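Local coordinates for protein MlnE (Bacillus amyloliquefaciens subsp. plantarum, PDB 5D2E) that serves as the NADP-binding, B-type ketoreductase part at the N terminus of a macrolactin polyketide synthase, where it probably reduces beta-keto groups of the growing chain, at residues 285-290 / 318-323; 22-27 / 293-298; 298-303 / 349-354. All blocks are in the same frame, centred on the assembly; numbering follows the deposited sequence.

Contact 1 of 3, residues 285-290 / 318-323; sequences LGYLFA and SALENL. With NAP (NADP nicotinamide-adenine-dinucleotide phosphate), chain B.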
loop_
_atom_site.group_PDB
_atom_site.type_symbol
_atom_site.label_atom_id
_atom_site.label_comp_id
_atom_site.label_asym_id
_atom_site.label_seq_id
_atom_site.Cartn_x
_atom_site.Cartn_y
_atom_site.Cartn_z
ATOM N N LEU A 285 -6.846 9.584 15.140
ATOM C CA LEU A 285 -6.419 8.265 15.639
ATOM C C LEU A 285 -5.174 8.376 16.459
ATOM O O LEU A 285 -5.013 7.714 17.496
ATOM C CB LEU A 285 -6.181 7.299 14.477
ATOM C CG LEU A 285 -7.424 6.878 13.714
ATOM C CD1 LEU A 285 -7.140 5.632 12.878
ATOM C CD2 LEU A 285 -8.584 6.633 14.686
ATOM N N GLY A 286 -4.253 9.199 16.002
ATOM C CA GLY A 286 -2.957 9.382 16.713
ATOM C C GLY A 286 -3.147 9.736 18.209
ATOM O O GLY A 286 -2.470 9.191 19.095
ATOM N N TYR A 287 -4.050 10.690 18.455
ATOM C CA TYR A 287 -4.356 11.135 19.802
ATOM C C TYR A 287 -5.169 10.109 20.577
ATOM O O TYR A 287 -4.929 9.935 21.739
ATOM C CB TYR A 287 -5.035 12.554 19.783
ATOM C CG TYR A 287 -5.221 13.041 21.205
ATOM C CD1 TYR A 287 -4.136 13.383 21.963
ATOM C CD2 TYR A 287 -6.471 13.016 21.823
ATOM C CE1 TYR A 287 -4.267 13.768 23.308
ATOM C CE2 TYR A 287 -6.621 13.388 23.170
ATOM C CZ TYR A 287 -5.506 13.758 23.896
ATOM O OH TYR A 287 -5.596 14.145 25.216
ATOM N N LEU A 288 -6.076 9.385 19.925
ATOM C CA LEU A 288 -6.885 8.375 20.539
ATOM C C LEU A 288 -5.947 7.269 21.052
ATOM O O LEU A 288 -6.066 6.846 22.177
ATOM C CB LEU A 288 -7.837 7.786 19.527
ATOM C CG LEU A 288 -8.754 6.675 20.011
ATOM C CD1 LEU A 288 -9.840 7.375 20.809
ATOM C CD2 LEU A 288 -9.417 5.822 18.947
ATOM N N PHE A 289 -4.986 6.856 20.244
ATOM C CA PHE A 289 -3.923 5.955 20.727
ATOM C C PHE A 289 -2.985 6.556 21.791
ATOM O O PHE A 289 -2.544 5.845 22.726
ATOM C CB PHE A 289 -3.132 5.321 19.547
ATOM C CG PHE A 289 -3.911 4.227 18.894
ATOM C CD1 PHE A 289 -4.883 4.503 17.951
ATOM C CD2 PHE A 289 -3.737 2.916 19.295
ATOM C CE1 PHE A 289 -5.655 3.484 17.378
ATOM C CE2 PHE A 289 -4.478 1.915 18.710
ATOM C CZ PHE A 289 -5.453 2.193 17.776
ATOM N N ALA A 290 -2.684 7.834 21.723
ATOM C CA ALA A 290 -1.807 8.391 22.776
ATOM C C ALA A 290 -2.500 8.272 24.160
ATOM O O ALA A 290 -1.872 7.857 25.129
ATOM C CB ALA A 290 -1.412 9.829 22.502
ATOM N N SER A 318 -1.520 18.426 27.993
ATOM C CA SER A 318 -1.966 18.512 29.378
ATOM C C SER A 318 -2.825 17.333 29.781
ATOM O O SER A 318 -2.679 16.807 30.913
ATOM C CB SER A 318 -2.771 19.809 29.629
ATOM O OG SER A 318 -1.896 20.898 29.423
ATOM N N ALA A 319 -3.733 16.938 28.899
ATOM C CA ALA A 319 -4.655 15.845 29.173
ATOM C C ALA A 319 -3.841 14.564 29.315
ATOM O O ALA A 319 -4.188 13.719 30.100
ATOM C CB ALA A 319 -5.674 15.666 28.072
ATOM N N LEU A 320 -2.758 14.453 28.560
ATOM C CA LEU A 320 -1.926 13.262 28.615
ATOM C C LEU A 320 -1.116 13.260 29.903
ATOM O O LEU A 320 -0.967 12.208 30.520
ATOM C CB LEU A 320 -0.973 13.173 27.421
ATOM C CG LEU A 320 -1.688 12.833 26.118
ATOM C CD1 LEU A 320 -0.713 12.961 24.976
ATOM C CD2 LEU A 320 -2.284 11.436 26.122
ATOM N N GLU A 321 -0.570 14.409 30.278
ATOM C CA GLU A 321 0.191 14.500 31.527
ATOM C C GLU A 321 -0.751 14.268 32.694
ATOM O O GLU A 321 -0.336 13.672 33.690
ATOM C CB GLU A 321 0.962 15.807 31.648
ATOM C CG GLU A 321 1.908 15.969 30.515
ATOM C CD GLU A 321 3.191 16.752 30.797
ATOM O OE1 GLU A 321 3.084 17.836 31.400
ATOM O OE2 GLU A 321 4.308 16.317 30.326
ATOM N N ASN A 322 -2.035 14.590 32.569
ATOM C CA ASN A 322 -2.916 14.245 33.655
ATOM C C ASN A 322 -3.085 12.768 33.799
ATOM O O ASN A 322 -3.526 12.340 34.838
ATOM C CB ASN A 322 -4.302 14.873 33.573
ATOM C CG ASN A 322 -4.272 16.379 33.705
ATOM O OD1 ASN A 322 -3.244 17.017 34.031
ATOM N ND2 ASN A 322 -5.363 16.959 33.352
ATOM N N LEU A 323 -2.821 11.984 32.759
ATOM C CA LEU A 323 -2.987 10.526 32.850
ATOM C C LEU A 323 -1.690 9.821 33.333
ATOM O O LEU A 323 -1.601 8.589 33.369
ATOM C CB LEU A 323 -3.428 9.947 31.484
ATOM C CG LEU A 323 -4.813 10.298 30.957
ATOM C CD1 LEU A 323 -4.908 10.067 29.476
ATOM C CD2 LEU A 323 -5.938 9.600 31.656
HETATM P PA NAP B . -5.958 12.967 10.850
HETATM O O1A NAP B . -6.743 13.412 12.114
HETATM O O2A NAP B . -5.765 13.867 9.642
HETATM O O5B NAP B . -4.487 12.685 11.435
HETATM C C5B NAP B . -3.410 12.476 10.530
HETATM C C4B NAP B . -2.323 13.383 11.051
HETATM O O4B NAP B . -1.177 13.231 10.186
HETATM C C3B NAP B . -2.667 14.898 11.028
HETATM O O3B NAP B . -2.777 15.408 12.360
HETATM C C2B NAP B . -1.465 15.550 10.326
HETATM O O2B NAP B . -1.050 16.706 10.997
HETATM C C1B NAP B . -0.417 14.411 10.327
HETATM N N9A NAP B . 0.512 14.446 9.205
HETATM C C8A NAP B . 0.214 14.458 7.849
HETATM N N7A NAP B . 1.361 14.552 7.091
HETATM C C5A NAP B . 2.394 14.519 7.957
HETATM C C6A NAP B . 3.834 14.582 7.851
HETATM N N6A NAP B . 4.377 14.631 6.590
HETATM N N1A NAP B . 4.593 14.622 9.036
HETATM C C2A NAP B . 3.990 14.565 10.238
HETATM N N3A NAP B . 2.640 14.505 10.408
HETATM C C4A NAP B . 1.826 14.488 9.348
HETATM O O3 NAP B . -6.515 11.535 10.306
HETATM P PN NAP B . -6.982 10.266 11.204
HETATM O O1N NAP B . -8.452 9.979 10.956
HETATM O O2N NAP B . -6.318 10.449 12.544
HETATM O O5D NAP B . -6.224 8.987 10.570
HETATM C C5D NAP B . -4.860 8.771 11.032
HETATM C C4D NAP B . -4.167 7.636 10.265
HETATM O O4D NAP B . -4.952 6.454 10.230
HETATM C C3D NAP B . -3.962 8.062 8.805
HETATM O O3D NAP B . -2.658 7.686 8.399
HETATM C C2D NAP B . -5.050 7.341 8.030
HETATM O O2D NAP B . -4.683 7.113 6.640
HETATM C C1D NAP B . -5.308 6.059 8.872
HETATM N N1N NAP B . -6.711 5.606 8.691
HETATM C C2N NAP B . -7.765 6.282 9.280
HETATM C C3N NAP B . -9.114 5.909 9.138
HETATM C C7N NAP B . -10.273 6.682 9.828
HETATM O O7N NAP B . -11.447 6.362 9.624
HETATM N N7N NAP B . -10.069 7.695 10.682
HETATM C C4N NAP B . -9.385 4.805 8.318
HETATM C C5N NAP B . -8.321 4.146 7.687
HETATM C C6N NAP B . -6.988 4.544 7.900
HETATM P P2B NAP B . -0.226 17.940 10.290
HETATM O O1X NAP B . -1.051 18.488 9.134
HETATM O O2X NAP B . 0.024 18.961 11.445
HETATM O O3X NAP B . 1.051 17.329 9.783
#
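Within the segments 285-290 and 318-323, Ala290 and Leu320 have the nearest CA atoms, 7.6 Å apart. They belong to the first two helices of the Rossmann-type ketoreductase fold. Helix 284-296 follows the glycine-rich turn, and Gly286 fits the last glycine of a GxGxxG-like pattern. The second helix, 311-321, packs beside it. The side chains meet by van der Waals packing. Leu320 is the buried centre. With its CB pointing at the first helix and CG beside the backbone N (chi1 -72°), its branch lies between Tyr287 and Ala290. CD2 rests on the carbonyl group of Ala290, 3.7 Å from its C atom. CD1 reaches Ala290 CB at 4.1 Å and also touches Tyr287 CE1. Tyr287 and Leu320 lie alongside, running in opposite senses. Leu320 CG meets Tyr287 CE1 obliquely at 3.9 Å. The tyrosine has CG anti to the backbone N (chi1 -175°), and its ring reaches across to the second helix. There its OH lies close against Ala319 CB, at 3.2 Å. Lys316 makes a cation-pi contact with the same ring. At the start of helix 284-296, Leu285 N donates to the diphosphate oxygen O2N of NADP over 2.8 Å, at 165°. Gly284 N also hydrogen-bonds NADP. Leu285 CD1 lies 3.5 Å from O4D of the nicotinamide ribose.

Contact 2 of 3, residues 22-27 / 293-298; sequences PEEGLE and LAKQAE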
loop_
_atom_site.group_PDB
_atom_site.type_symbol
_atom_site.label_atom_id
_atom_site.label_comp_id
_atom_site.label_asym_id
_atom_site.label_seq_id
_atom_site.Cartn_x
_atom_site.Cartn_y
_atom_site.Cartn_z
ATOM N N PRO A 22 -16.844 1.641 33.000
ATOM C CA PRO A 22 -18.142 1.002 32.682
ATOM C C PRO A 22 -18.771 1.421 31.354
ATOM O O PRO A 22 -19.350 0.587 30.676
ATOM C CB PRO A 22 -19.039 1.428 33.861
ATOM C CG PRO A 22 -18.088 1.587 35.007
ATOM C CD PRO A 22 -16.742 1.977 34.437
ATOM N N GLU A 23 -18.615 2.676 30.970
ATOM C CA GLU A 23 -19.134 3.211 29.685
ATOM C C GLU A 23 -18.384 2.582 28.451
ATOM O O GLU A 23 -19.015 2.051 27.513
ATOM C CB GLU A 23 -19.004 4.748 29.652
ATOM C CG GLU A 23 -19.542 5.505 30.889
ATOM C CD GLU A 23 -18.620 5.449 32.128
ATOM O OE1 GLU A 23 -18.689 4.478 32.940
ATOM O OE2 GLU A 23 -17.813 6.383 32.297
ATOM N N GLU A 24 -17.044 2.632 28.488
ATOM C CA GLU A 24 -16.173 1.938 27.503
ATOM C C GLU A 24 -16.570 0.455 27.360
ATOM O O GLU A 24 -16.719 -0.061 26.243
ATOM C CB GLU A 24 -14.710 2.020 27.950
ATOM C CG GLU A 24 -14.052 3.398 27.907
ATOM C CD GLU A 24 -12.666 3.383 28.569
ATOM O OE1 GLU A 24 -11.811 4.230 28.215
ATOM O OE2 GLU A 24 -12.431 2.509 29.435
ATOM N N GLY A 25 -16.757 -0.224 28.497
ATOM C CA GLY A 25 -17.159 -1.633 28.497
ATOM C C GLY A 25 -18.478 -1.860 27.784
ATOM O O GLY A 25 -18.683 -2.846 27.045
ATOM N N LEU A 26 -19.406 -0.948 28.028
ATOM C CA LEU A 26 -20.672 -1.008 27.339
ATOM C C LEU A 26 -20.484 -0.779 25.837
ATOM O O LEU A 26 -21.032 -1.539 25.057
ATOM C CB LEU A 26 -21.647 0.027 27.934
ATOM C CG LEU A 26 -23.042 0.096 27.303
ATOM C CD1 LEU A 26 -23.737 -1.250 27.425
ATOM C CD2 LEU A 26 -23.847 1.232 27.951
ATOM N N GLU A 27 -19.742 0.270 25.448
ATOM C CA GLU A 27 -19.486 0.530 24.021
ATOM C C GLU A 27 -18.905 -0.756 23.359
ATOM O O GLU A 27 -19.381 -1.202 22.288
ATOM C CB GLU A 27 -18.587 1.757 23.814
ATOM C CG GLU A 27 -18.123 1.976 22.347
ATOM C CD GLU A 27 -17.351 3.291 22.106
ATOM O OE1 GLU A 27 -16.183 3.254 21.677
ATOM O OE2 GLU A 27 -17.906 4.397 22.328
ATOM N N LEU A 293 -2.433 4.617 25.293
ATOM C CA LEU A 293 -1.088 4.202 25.771
ATOM C C LEU A 293 -0.724 4.841 27.139
ATOM O O LEU A 293 -0.075 4.226 27.983
ATOM C CB LEU A 293 -0.026 4.593 24.793
ATOM C CG LEU A 293 -0.038 3.900 23.399
ATOM C CD1 LEU A 293 1.295 4.143 22.692
ATOM C CD2 LEU A 293 -0.334 2.416 23.536
ATOM N N ALA A 294 -1.105 6.092 27.317
ATOM C CA ALA A 294 -0.924 6.784 28.605
ATOM C C ALA A 294 -1.671 6.088 29.748
ATOM O O ALA A 294 -1.186 6.073 30.863
ATOM C CB ALA A 294 -1.382 8.220 28.479
ATOM N N LYS A 295 -2.808 5.455 29.456
ATOM C CA LYS A 295 -3.520 4.736 30.450
ATOM C C LYS A 295 -2.928 3.375 30.803
ATOM O O LYS A 295 -3.200 2.856 31.863
ATOM C CB LYS A 295 -4.923 4.576 29.995
ATOM C CG LYS A 295 -5.613 5.906 29.906
ATOM C CD LYS A 295 -7.044 5.650 29.499
ATOM C CE LYS A 295 -7.643 6.899 28.930
ATOM N NZ LYS A 295 -8.977 6.514 28.454
ATOM N N GLN A 296 -2.088 2.817 29.950
ATOM C CA GLN A 296 -1.481 1.518 30.237
ATOM C C GLN A 296 -0.322 1.614 31.202
ATOM O O GLN A 296 -0.020 0.672 31.889
ATOM C CB GLN A 296 -0.978 0.855 28.933
ATOM C CG GLN A 296 -2.092 0.254 28.101
ATOM C CD GLN A 296 -1.584 -0.577 26.884
ATOM O OE1 GLN A 296 -0.425 -0.495 26.477
ATOM N NE2 GLN A 296 -2.470 -1.375 26.317
ATOM N N ALA A 297 0.381 2.722 31.231
ATOM C CA ALA A 297 1.576 2.776 32.025
ATOM C C ALA A 297 2.046 4.186 32.017
ATOM O O ALA A 297 1.594 4.989 31.203
ATOM C CB ALA A 297 2.647 1.854 31.453
ATOM N N GLU A 298 2.954 4.500 32.923
ATOM C CA GLU A 298 3.569 5.809 32.960
ATOM C C GLU A 298 4.648 5.899 31.940
ATOM O O GLU A 298 5.805 5.474 32.161
ATOM C CB GLU A 298 4.121 6.133 34.350
ATOM C CG GLU A 298 3.016 6.321 35.386
ATOM C CD GLU A 298 3.572 6.513 36.808
ATOM O OE1 GLU A 298 4.817 6.614 36.983
ATOM O OE2 GLU A 298 2.751 6.569 37.746
#
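Glu24 and Lys295 face each other across a wide gap, with CA atoms 13.3 Å apart, so the backbones of helices 22-30 and 284-296 do not touch here. Two long side chains span the distance from opposite directions. Each begins with CG beside the backbone N and then runs extended. In Lys295 chi2, chi3 and chi4 all lie near 180°, which carries the ammonium group well clear of its helix. The two meet at their charged ends, with Glu24 OE1 3.6 Å from Lys295 NZ. This is a long salt bridge and not a hydrogen bond. The other carboxylate oxygen, Glu24 OE2, accepts a hydrogen bond from the backbone N of Thr21, just ahead of the helix. That bond probably limits how the carboxylate can turn toward the lysine. Helix 22-30 also meets helix 477-488, where Glu24 touches Gln478 and Glu27 OE1 accepts a bond from Gln478 N. The contact joins the N-terminal helical region to the end of the first Rossmann helix of the ketoreductase. It lies at the surface and buries little area. The attraction is therefore probably softened by solvent, and the pair is best read as a loose electrostatic link.

Contact 3 of 3, residues 298-303 / 349-354; sequences EVKLIL and QTFGEL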
loop_
_atom_site.group_PDB
_atom_site.type_symbol
_atom_site.label_atom_id
_atom_site.label_comp_id
_atom_site.label_asym_id
_atom_site.label_seq_id
_atom_site.Cartn_x
_atom_site.Cartn_y
_atom_site.Cartn_z
ATOM N N GLU A 298 2.954 4.500 32.923
ATOM C CA GLU A 298 3.569 5.809 32.960
ATOM C C GLU A 298 4.648 5.899 31.940
ATOM O O GLU A 298 5.805 5.474 32.161
ATOM C CB GLU A 298 4.121 6.133 34.350
ATOM C CG GLU A 298 3.016 6.321 35.386
ATOM C CD GLU A 298 3.572 6.513 36.808
ATOM O OE1 GLU A 298 4.817 6.614 36.983
ATOM O OE2 GLU A 298 2.751 6.569 37.746
ATOM N N VAL A 299 4.270 6.440 30.784
ATOM C CA VAL A 299 5.190 6.533 29.676
ATOM C C VAL A 299 5.604 7.917 29.339
ATOM O O VAL A 299 5.089 8.888 29.903
ATOM C CB VAL A 299 4.574 5.900 28.417
ATOM C CG1 VAL A 299 4.267 4.440 28.688
ATOM C CG2 VAL A 299 3.287 6.582 27.973
ATOM N N LYS A 300 6.562 8.002 28.422
ATOM C CA LYS A 300 6.931 9.227 27.749
ATOM C C LYS A 300 6.435 9.198 26.293
ATOM O O LYS A 300 6.773 8.263 25.559
ATOM C CB LYS A 300 8.443 9.372 27.701
ATOM C CG LYS A 300 9.060 8.987 29.055
ATOM C CD LYS A 300 9.446 10.195 29.848
ATOM C CE LYS A 300 10.675 9.847 30.701
ATOM N NZ LYS A 300 10.236 8.800 31.654
ATOM N N LEU A 301 5.619 10.186 25.899
ATOM C CA LEU A 301 5.054 10.218 24.547
ATOM C C LEU A 301 5.559 11.399 23.763
ATOM O O LEU A 301 5.547 12.530 24.275
ATOM C CB LEU A 301 3.558 10.326 24.671
ATOM C CG LEU A 301 2.889 9.119 25.264
ATOM C CD1 LEU A 301 1.408 9.309 25.563
ATOM C CD2 LEU A 301 3.077 7.936 24.380
ATOM N N ILE A 302 5.965 11.193 22.510
ATOM C CA ILE A 302 6.273 12.326 21.608
ATOM C C ILE A 302 5.289 12.294 20.468
ATOM O O ILE A 302 5.143 11.258 19.833
ATOM C CB ILE A 302 7.659 12.214 21.063
ATOM C CG1 ILE A 302 8.671 12.208 22.203
ATOM C CG2 ILE A 302 7.940 13.336 20.055
ATOM C CD1 ILE A 302 8.975 10.838 22.758
ATOM N N LEU A 303 4.469 13.340 20.345
ATOM C CA LEU A 303 3.430 13.444 19.282
ATOM C C LEU A 303 4.042 14.340 18.253
ATOM O O LEU A 303 4.651 15.376 18.623
ATOM C CB LEU A 303 2.180 14.131 19.826
ATOM C CG LEU A 303 1.502 13.594 21.102
ATOM C CD1 LEU A 303 0.155 14.224 21.409
ATOM C CD2 LEU A 303 1.350 12.082 21.032
ATOM N N GLN A 349 18.538 11.927 22.580
ATOM C CA GLN A 349 19.154 12.922 23.462
ATOM C C GLN A 349 18.246 13.341 24.604
ATOM O O GLN A 349 18.697 13.497 25.710
ATOM C CB GLN A 349 19.580 14.151 22.652
ATOM C CG GLN A 349 19.806 15.422 23.458
ATOM C CD GLN A 349 21.041 16.189 23.020
ATOM O OE1 GLN A 349 20.951 17.329 22.565
ATOM N NE2 GLN A 349 22.213 15.556 23.156
ATOM N N THR A 350 16.964 13.495 24.362
ATOM C CA THR A 350 16.025 13.913 25.411
ATOM C C THR A 350 15.613 12.792 26.380
ATOM O O THR A 350 15.467 13.033 27.584
ATOM C CB THR A 350 14.815 14.572 24.762
ATOM O OG1 THR A 350 15.300 15.683 23.967
ATOM C CG2 THR A 350 13.808 15.024 25.771
ATOM N N PHE A 351 15.401 11.571 25.892
ATOM C CA PHE A 351 14.873 10.534 26.753
ATOM C C PHE A 351 15.800 9.340 26.827
ATOM O O PHE A 351 15.461 8.393 27.522
ATOM C CB PHE A 351 13.471 10.059 26.307
ATOM C CG PHE A 351 12.412 11.108 26.398
ATOM C CD1 PHE A 351 11.904 11.509 27.622
ATOM C CD2 PHE A 351 11.873 11.671 25.257
ATOM C CE1 PHE A 351 10.913 12.476 27.698
ATOM C CE2 PHE A 351 10.860 12.619 25.326
ATOM C CZ PHE A 351 10.384 13.035 26.549
ATOM N N GLY A 352 16.944 9.385 26.128
ATOM C CA GLY A 352 17.920 8.279 26.165
ATOM C C GLY A 352 17.692 7.229 25.089
ATOM O O GLY A 352 18.648 6.675 24.552
ATOM N N GLU A 353 16.429 6.927 24.789
ATOM C CA GLU A 353 16.110 5.934 23.733
ATOM C C GLU A 353 14.650 5.982 23.284
ATOM O O GLU A 353 13.819 6.665 23.893
ATOM C CB GLU A 353 16.394 4.507 24.229
ATOM C CG GLU A 353 15.486 4.057 25.358
ATOM C CD GLU A 353 15.939 2.713 25.882
ATOM O OE1 GLU A 353 17.167 2.429 25.783
ATOM O OE2 GLU A 353 15.076 1.955 26.384
ATOM N N LEU A 354 14.369 5.220 22.221
ATOM C CA LEU A 354 13.002 5.074 21.666
ATOM C C LEU A 354 12.630 3.616 21.721
ATOM O O LEU A 354 13.358 2.774 21.272
ATOM C CB LEU A 354 12.950 5.589 20.225
ATOM C CG LEU A 354 11.610 5.542 19.501
ATOM C CD1 LEU A 354 10.506 6.329 20.193
ATOM C CD2 LEU A 354 11.845 6.104 18.119
#
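Lys300 and Ile302 both turn toward Phe351 from strand 300-304, a parallel strand of the ketoreductase Rossmann fold. Phe351 is the last residue of helix 337-351, which packs on this face of the strand. With CB directed at the strand and CG beside the backbone N (chi1 -64°), the ring comes between Lys300 and Ile302. Lys300 and Phe351 cross obliquely. Lys300 CB sits over one ring face, offset toward the rim, and the rest of the chain passes outside the CD1-CE1 side of the ring. This CB makes a CH-pi contact, 4.2 Å from the ring centroid and 19° off the normal. The lysine does not run straight. It is bent at chi2 (-103°), chi3 and chi4, so CD and CE drop past the rim beside CE1 and CD1. Lys300 CD comes within 3.5 Å of Phe351 CE1. The ammonium end then leads away from the contact. Ile302 meets the other side of the ring rim, obliquely, through CG1 and CD1. Val275 and Leu328 also touch the phenylalanine, so Phe351 touches residues of three adjacent strands, 275-279, 300-304 and 326-329. Gly352 follows with a positive phi, at backbone angles that suit glycine. The opposite ring face is occupied by Thr350 CG2, 3.8 Å above the plane and over its centre, while Ile302 CD1 lies 3.6 Å from Phe351 CE2.

From the N terminus, contact 2 opens first at 22-27 and closes a long loop of 265 residues at 293-298. Contact 1 opens inside that loop at 285-290 and closes after it at 318-323, so the two cross on helix 284-296. Contact 3 starts at 298-303, sharing Glu298 with contact 2 and following it in series. It closes at 349-354 and crosses contact 1. Strand 300-304 joins contacts 1 and 3: Leu301 and Leu303 pack on Ala290 and Leu320 of contact 1, while Lys300 and Ile302 serve contact 3 on the other face. Contact 2 loosely joins helix 22-30 to the ketoreductase domain; contacts 1 and 3 pack helices 284-296, 311-321 and 337-351 within it around strand 300-304.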